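PDB 1Y89: devB protein, which is of unconfirmed function but belongs to the glucosamine-6-phosphate isomerase/6-phosphogluconolactonase family and probably hydrolyses 6-phosphogluconolactone in the pentose phosphate pathway. Local coordinates for residues I6-T9 / A10-V14; A86-F89 / S90-M94; E209-Y213 / P214-I218. One frame throughout, in Å; residues are numbered along the deposited sequence.

Interaction 1. Residues I6-T9 / A10-V14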
loop_
_atom_site.group_PDB
_atom_site.type_symbol
_atom_site.label_atom_id
_atom_site.label_comp_id
_atom_site.label_asym_id
_atom_site.label_seq_id
_atom_site.Cartn_x
_atom_site.Cartn_y
_atom_site.Cartn_z
ATOM N N ILE A 6 -1.626 -5.387 5.844
ATOM C CA ILE A 6 -1.591 -6.396 6.928
ATOM C C ILE A 6 -0.239 -7.107 6.849
ATOM O O ILE A 6 0.084 -7.715 5.835
ATOM C CB ILE A 6 -2.766 -7.401 6.826
ATOM C CG1 ILE A 6 -4.137 -6.660 6.784
ATOM C CG2 ILE A 6 -2.706 -8.485 7.968
ATOM C CD1 ILE A 6 -5.301 -7.575 6.451
ATOM N N PHE A 7 0.542 -6.961 7.909
ATOM C CA PHE A 7 1.903 -7.487 8.023
ATOM C C PHE A 7 1.873 -8.687 8.937
ATOM O O PHE A 7 1.032 -8.767 9.840
ATOM C CB PHE A 7 2.835 -6.446 8.660
ATOM C CG PHE A 7 3.060 -5.201 7.813
ATOM C CD1 PHE A 7 2.188 -4.118 7.884
ATOM C CD2 PHE A 7 4.162 -5.126 6.947
ATOM C CE1 PHE A 7 2.418 -2.965 7.107
ATOM C CE2 PHE A 7 4.380 -3.993 6.161
ATOM C CZ PHE A 7 3.524 -2.923 6.250
ATOM N N PRO A 8 2.835 -9.590 8.758
ATOM C CA PRO A 8 2.830 -10.818 9.553
ATOM C C PRO A 8 3.282 -10.614 11.019
ATOM O O PRO A 8 2.962 -11.438 11.867
ATOM C CB PRO A 8 3.809 -11.719 8.786
ATOM C CG PRO A 8 4.833 -10.728 8.204
ATOM C CD PRO A 8 3.982 -9.520 7.809
ATOM N N THR A 9 4.025 -9.530 11.302
ATOM C CA THR A 9 4.631 -9.319 12.623
ATOM C C THR A 9 4.680 -7.819 12.881
ATOM O O THR A 9 4.635 -7.023 11.924
ATOM C CB THR A 9 6.097 -9.833 12.706
ATOM O OG1 THR A 9 6.902 -9.068 11.815
ATOM C CG2 THR A 9 6.238 -11.349 12.353
ATOM N N ALA A 10 4.779 -7.428 14.157
ATOM C CA ALA A 10 4.971 -6.013 14.499
ATOM C C ALA A 10 6.313 -5.510 13.963
ATOM O O ALA A 10 6.422 -4.342 13.582
ATOM C CB ALA A 10 4.905 -5.795 16.026
ATOM N N ASP A 11 7.347 -6.370 13.987
ATOM C CA ASP A 11 8.665 -5.972 13.435
ATOM C C ASP A 11 8.528 -5.502 11.967
ATOM O O ASP A 11 9.143 -4.535 11.567
ATOM C CB ASP A 11 9.682 -7.135 13.486
ATOM C CG ASP A 11 10.358 -7.305 14.866
ATOM O OD1 ASP A 11 10.413 -6.355 15.669
ATOM O OD2 ASP A 11 10.888 -8.404 15.141
ATOM N N ALA A 12 7.731 -6.222 11.178
ATOM C CA ALA A 12 7.561 -5.935 9.740
ATOM C C ALA A 12 6.841 -4.627 9.552
ATOM O O ALA A 12 7.155 -3.894 8.615
ATOM C CB ALA A 12 6.760 -7.045 9.058
ATOM N N VAL A 13 5.857 -4.346 10.410
ATOM C CA VAL A 13 5.175 -3.020 10.373
ATOM C C VAL A 13 6.186 -1.911 10.545
ATOM O O VAL A 13 6.268 -0.984 9.746
ATOM C CB VAL A 13 4.096 -2.872 11.500
ATOM C CG1 VAL A 13 3.551 -1.450 11.491
ATOM C CG2 VAL A 13 2.940 -3.913 11.329
ATOM N N VAL A 14 6.967 -1.989 11.619
ATOM C CA VAL A 14 7.873 -0.885 11.954
ATOM C C VAL A 14 9.035 -0.772 10.944
ATOM O O VAL A 14 9.486 0.318 10.648
ATOM C CB VAL A 14 8.302 -1.024 13.405
ATOM C CG1 VAL A 14 9.475 -0.223 13.681
ATOM C CG2 VAL A 14 7.098 -0.565 14.313
#
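F7, the last residue of strand 2-7, sends its side chain back against the first turn of helix 10-25, where it meets A12 and V13. Followed outward, its CB lies near V13 CG2 and A12 CB. With CG turned away from its own carbonyl carbon, the ring turns one face to the backbone at V13. CG stays near V13 CG2 and the V13 amide. F7 CD1 makes the closest approach of the ring, 3.5 Å to V13 CG2. On the other flank F7 CD2 lies 3.6 Å from A12 O, which approaches obliquely. V13 CA lies over the centre of the F7 ring, 4.0 Å from the F7 ring centroid and 11° off the normal, so this is a CH-pi contact over the face. The F7 and V13 side chains cross at about a right angle.

The turn between them is held by T9 at the N-cap position. T9 OG1 lies between the backbone N and the carbonyl carbon (chi1 64°), which turns the hydroxyl toward the helix start, and T9 OG1 accepts from A12 N at 3.0 Å with an N-H...O angle of 151°. T9 O receives two weaker bonds, from A12 N and V13 N, so the A12 amide is shared between hydroxyl and carbonyl. A12 CB lies 3.4 Å from T9 OG1 and 3.9 Å from P8 CD.

Around the contact, V14 packs on L44 and L47 of helix 39-48, and F7 bonds through its backbone to L229 of the adjacent parallel strand. I6 pairs antiparallel with a strand of the second subunit, continuing the sheet across the interface. The whole is a strand-to-helix turn with a threonine N-cap, the first beta-alpha connection of a Rossmann-like alpha/beta fold.

Interaction 2. Residues A86-F89 / S90-M94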
loop_
_atom_site.group_PDB
_atom_site.type_symbol
_atom_site.label_atom_id
_atom_site.label_comp_id
_atom_site.label_asym_id
_atom_site.label_seq_id
_atom_site.Cartn_x
_atom_site.Cartn_y
_atom_site.Cartn_z
ATOM N N ALA A 86 13.950 9.717 24.964
ATOM C CA ALA A 86 14.695 8.645 25.630
ATOM C C ALA A 86 15.070 7.540 24.645
ATOM O O ALA A 86 16.224 7.054 24.655
ATOM C CB ALA A 86 13.892 8.078 26.786
ATOM N N LEU A 87 14.147 7.191 23.750
ATOM C CA LEU A 87 14.388 6.033 22.863
ATOM C C LEU A 87 15.122 6.370 21.564
ATOM O O LEU A 87 15.822 5.513 21.002
ATOM C CB LEU A 87 13.089 5.277 22.540
ATOM C CG LEU A 87 12.355 4.635 23.743
ATOM C CD1 LEU A 87 10.971 4.101 23.249
ATOM C CD2 LEU A 87 13.169 3.518 24.397
ATOM N N LEU A 88 14.917 7.597 21.079
ATOM C CA LEU A 88 15.452 7.995 19.772
ATOM C C LEU A 88 16.313 9.250 19.796
ATOM O O LEU A 88 17.532 9.182 19.503
ATOM C CB LEU A 88 14.327 8.165 18.726
ATOM C CG LEU A 88 14.745 8.669 17.332
ATOM C CD1 LEU A 88 15.848 7.724 16.703
ATOM C CD2 LEU A 88 13.520 8.771 16.400
ATOM N N PHE A 89 15.702 10.405 20.088
ATOM C CA PHE A 89 16.420 11.659 19.812
ATOM C C PHE A 89 17.751 11.723 20.543
ATOM O O PHE A 89 18.738 12.196 19.990
ATOM C CB PHE A 89 15.587 12.919 20.142
ATOM C CG PHE A 89 14.221 12.906 19.536
ATOM C CD1 PHE A 89 14.015 12.404 18.252
ATOM C CD2 PHE A 89 13.133 13.414 20.248
ATOM C CE1 PHE A 89 12.742 12.402 17.688
ATOM C CE2 PHE A 89 11.873 13.393 19.696
ATOM C CZ PHE A 89 11.677 12.878 18.414
ATOM N N SER A 90 17.782 11.247 21.781
ATOM C CA SER A 90 19.030 11.248 22.556
ATOM C C SER A 90 20.094 10.267 22.005
ATOM O O SER A 90 21.216 10.212 22.518
ATOM C CB SER A 90 18.719 10.903 24.003
ATOM O OG SER A 90 18.327 9.551 24.088
ATOM N N LYS A 91 19.737 9.481 20.989
ATOM C CA LYS A 91 20.647 8.463 20.447
ATOM C C LYS A 91 21.109 8.804 19.036
ATOM O O LYS A 91 21.785 7.980 18.393
ATOM C CB LYS A 91 19.967 7.082 20.400
ATOM C CG LYS A 91 19.170 6.701 21.619
ATOM C CD LYS A 91 20.059 6.401 22.764
ATOM C CE LYS A 91 19.234 6.022 23.957
ATOM N NZ LYS A 91 20.131 5.803 25.111
ATOM N N ILE A 92 20.711 9.967 18.524
ATOM C CA ILE A 92 20.970 10.311 17.123
ATOM C C ILE A 92 21.435 11.748 17.004
ATOM O O ILE A 92 21.336 12.515 17.968
ATOM C CB ILE A 92 19.726 10.105 16.186
ATOM C CG1 ILE A 92 18.555 11.001 16.630
ATOM C CG2 ILE A 92 19.380 8.615 16.050
ATOM C CD1 ILE A 92 17.417 11.135 15.641
ATOM N N ASN A 93 21.957 12.103 15.828
ATOM C CA ASN A 93 22.395 13.465 15.577
ATOM C C ASN A 93 21.393 14.206 14.704
ATOM O O ASN A 93 21.422 14.134 13.474
ATOM C CB ASN A 93 23.790 13.483 14.942
ATOM C CG ASN A 93 24.390 14.882 14.886
ATOM O OD1 ASN A 93 23.944 15.804 15.593
ATOM N ND2 ASN A 93 25.414 15.054 14.040
HETATM N N MSE A 94 20.506 14.935 15.354
HETATM C CA MSE A 94 19.425 15.601 14.656
HETATM C C MSE A 94 19.351 17.017 15.204
HETATM O O MSE A 94 19.378 17.186 16.429
HETATM C CB MSE A 94 18.117 14.862 14.933
HETATM C CG MSE A 94 16.879 15.639 14.543
HETATM SE SE MSE A 94 15.397 14.386 14.443
HETATM C CE MSE A 94 14.144 15.570 13.330
#
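L88 CG stands anti to its backbone N (chi1 176°), and I92 carries CG1 between its own N and carbonyl carbon (chi1 61°); together these settings bring the two aliphatic side chains against each other where helix 80-89 ends. The motif is a type I beta turn from F89 to I92, following a wider pi-type turn at 86-89. L88 CD1 lies 3.7 Å from I92 CG2, and I92 CD1 also reaches L88 CG, so both I92 branches bear on the leucine. Further along, I92 CD1 comes to the edge of the F89 ring, near its plane, at a looser 4.5 Å from F89 CD1.

Two backbone bonds accompany this packing. K91 N donates to L88 O at 2.7 Å, while I92 N gives a weak bond to F89 O that closes the beta turn. The outer side is polar, and there S90 OG is hydrogen-bonded to N85 O. The K91 chain folds back along the helix end, with K91 CE 3.3 Å from A86 O.

Inward, L88 packs on F45 and L48 of helix 39-48, F89 on I99, and I92 on W59, so the turn joins the helix end to neighbouring parts of the fold. Selenomethionine M94 adds a Met-aromatic contact, M94 SE lying 5.4 Å from the F89 ring centroid and 49° off the normal.

Interaction 3. Residues E209-Y213 / P214-I218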
loop_
_atom_site.group_PDB
_atom_site.type_symbol
_atom_site.label_atom_id
_atom_site.label_comp_id
_atom_site.label_asym_id
_atom_site.label_seq_id
_atom_site.Cartn_x
_atom_site.Cartn_y
_atom_site.Cartn_z
ATOM N N GLU A 209 -20.450 6.874 9.521
ATOM C CA GLU A 209 -21.530 7.712 10.075
ATOM C C GLU A 209 -22.285 6.999 11.186
ATOM O O GLU A 209 -22.942 7.639 12.017
ATOM C CB GLU A 209 -22.533 8.171 8.995
ATOM C CG GLU A 209 -21.909 8.492 7.642
ATOM C CD GLU A 209 -21.760 7.249 6.757
ATOM O OE1 GLU A 209 -22.809 6.606 6.439
ATOM O OE2 GLU A 209 -20.603 6.929 6.381
ATOM N N GLN A 210 -22.207 5.676 11.194
ATOM C CA GLN A 210 -22.877 4.889 12.226
ATOM C C GLN A 210 -21.971 4.589 13.419
ATOM O O GLN A 210 -22.393 3.931 14.368
ATOM C CB GLN A 210 -23.407 3.579 11.643
ATOM C CG GLN A 210 -24.441 3.750 10.528
ATOM C CD GLN A 210 -24.900 2.409 9.993
ATOM O OE1 GLN A 210 -24.905 1.403 10.722
ATOM N NE2 GLN A 210 -25.295 2.380 8.714
ATOM N N LEU A 211 -20.740 5.088 13.380
ATOM C CA LEU A 211 -19.768 4.819 14.440
ATOM C C LEU A 211 -19.371 6.100 15.179
ATOM O O LEU A 211 -19.188 7.150 14.555
ATOM C CB LEU A 211 -18.497 4.172 13.844
ATOM C CG LEU A 211 -18.606 2.754 13.277
ATOM C CD1 LEU A 211 -17.262 2.331 12.688
ATOM C CD2 LEU A 211 -19.081 1.758 14.351
ATOM N N PRO A 212 -19.229 6.022 16.506
ATOM C CA PRO A 212 -18.828 7.218 17.238
ATOM C C PRO A 212 -17.289 7.444 17.226
ATOM O O PRO A 212 -16.806 8.408 17.826
ATOM C CB PRO A 212 -19.353 6.936 18.647
ATOM C CG PRO A 212 -19.233 5.443 18.782
ATOM C CD PRO A 212 -19.436 4.864 17.395
ATOM N N TYR A 213 -16.548 6.639 16.467
ATOM C CA TYR A 213 -15.068 6.635 16.513
ATOM C C TYR A 213 -14.415 7.709 15.646
ATOM O O TYR A 213 -14.507 7.640 14.433
ATOM C CB TYR A 213 -14.540 5.273 16.049
ATOM C CG TYR A 213 -15.176 4.085 16.710
ATOM C CD1 TYR A 213 -15.498 4.115 18.061
ATOM C CD2 TYR A 213 -15.424 2.916 15.997
ATOM C CE1 TYR A 213 -16.055 3.016 18.686
ATOM C CE2 TYR A 213 -15.995 1.810 16.609
ATOM C CZ TYR A 213 -16.298 1.872 17.965
ATOM O OH TYR A 213 -16.866 0.790 18.618
ATOM N N PRO A 214 -13.692 8.668 16.257
ATOM C CA PRO A 214 -12.921 9.614 15.446
ATOM C C PRO A 214 -12.048 8.929 14.370
ATOM O O PRO A 214 -11.989 9.412 13.226
ATOM C CB PRO A 214 -12.067 10.350 16.497
ATOM C CG PRO A 214 -12.999 10.319 17.765
ATOM C CD PRO A 214 -13.618 8.972 17.706
ATOM N N ALA A 215 -11.345 7.844 14.724
ATOM C CA ALA A 215 -10.482 7.162 13.739
ATOM C C ALA A 215 -11.261 6.581 12.551
ATOM O O ALA A 215 -10.696 6.478 11.455
ATOM C CB ALA A 215 -9.634 6.054 14.400
ATOM N N ALA A 216 -12.529 6.190 12.758
ATOM C CA ALA A 216 -13.406 5.808 11.619
ATOM C C ALA A 216 -13.810 6.998 10.721
ATOM O O ALA A 216 -14.064 6.825 9.517
ATOM C CB ALA A 216 -14.664 5.106 12.116
ATOM N N LYS A 217 -13.888 8.187 11.307
ATOM C CA LYS A 217 -14.402 9.393 10.637
ATOM C C LYS A 217 -13.360 10.282 9.968
ATOM O O LYS A 217 -13.687 11.096 9.094
ATOM C CB LYS A 217 -15.169 10.259 11.653
ATOM C CG LYS A 217 -16.419 9.606 12.194
ATOM C CD LYS A 217 -17.155 10.580 13.106
ATOM C CE LYS A 217 -18.169 9.858 13.982
ATOM N NZ LYS A 217 -19.314 9.366 13.157
ATOM N N ILE A 218 -12.110 10.170 10.397
ATOM C CA ILE A 218 -11.091 11.123 9.967
ATOM C C ILE A 218 -10.250 10.500 8.869
ATOM O O ILE A 218 -9.620 9.453 9.076
ATOM C CB ILE A 218 -10.229 11.607 11.191
ATOM C CG1 ILE A 218 -11.089 12.523 12.090
ATOM C CG2 ILE A 218 -8.994 12.386 10.707
ATOM C CD1 ILE A 218 -10.466 12.786 13.486
#
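K217 reaches back from the short helix 214-217 to the backbone of L211, and L211 in turn lays its side chain against A216. The compact part of the contact is apolar: A216 CB is approached by L211 CD1 at 3.8 Å and by Y213 CB at 3.9 Å, so this methyl sits between the leucine branch and the root of the tyrosine. The buried L211 also packs on T206, and A216 extends the apolar patch to I203 of helix 197-205. Y213 occupies the N-cap position. Y213 O accepts from A216 N at 3.0 Å and K217 N at 3.2 Å; both bonds are weak and bent, and P214 O continues the turn by accepting from K217 N and, weakly, from I218 N. A backbone bond of A215 with G143, and the packing of P214 and K217 on Y155, set this capped turn against the 139-155 region of the alpha/beta fold.

The Y213 ring turns away from helix 214-217, toward helix 197-205. P212 CD lies 4.0 Å above one face of the Y213 ring, offset toward the rim, while the phenol OH is hydrogen-bonded to Q202 OE1 and the ring packs on I199 and I203. The side toward E209 and P212 is looser and more exposed: E209 CA comes no nearer to K217 NZ than 4.1 Å.

Across that looser side runs the lysine, extended until a bend at chi4 (-70°) brings K217 NZ to L211 O at 2.6 Å. The short distance, with K217 CE only 2.9 Å from L211 O, leaves the detailed geometry doubtful. NZ also bonds to A208 O. Two carbonyl partners thus link the backbone at A208 and L211 to K217, and would be expected to favour the protonated amine.

Overall arrangement
From the N terminus, the three contacts come in series, each closing a short turn within its own continuous segment; none nests in or crosses another. Interaction 1 links strand 2-7, outermost in its own chain, from which the sheet continues into the second subunit, to helix 10-25. Interaction 2 ends helix 80-89 and starts the loop leading to helix 108-122. Interaction 3, late in the chain, joins the loop after helix 197-205 to helix 214-217, ahead of strand 224-230. Interactions 1 and 2 both lean on helix 39-48, although their nearest atoms are about 10 Å apart. Interactions 2 and 3 lie on opposite sides of the chain's centre, their own centres about 35 Å apart.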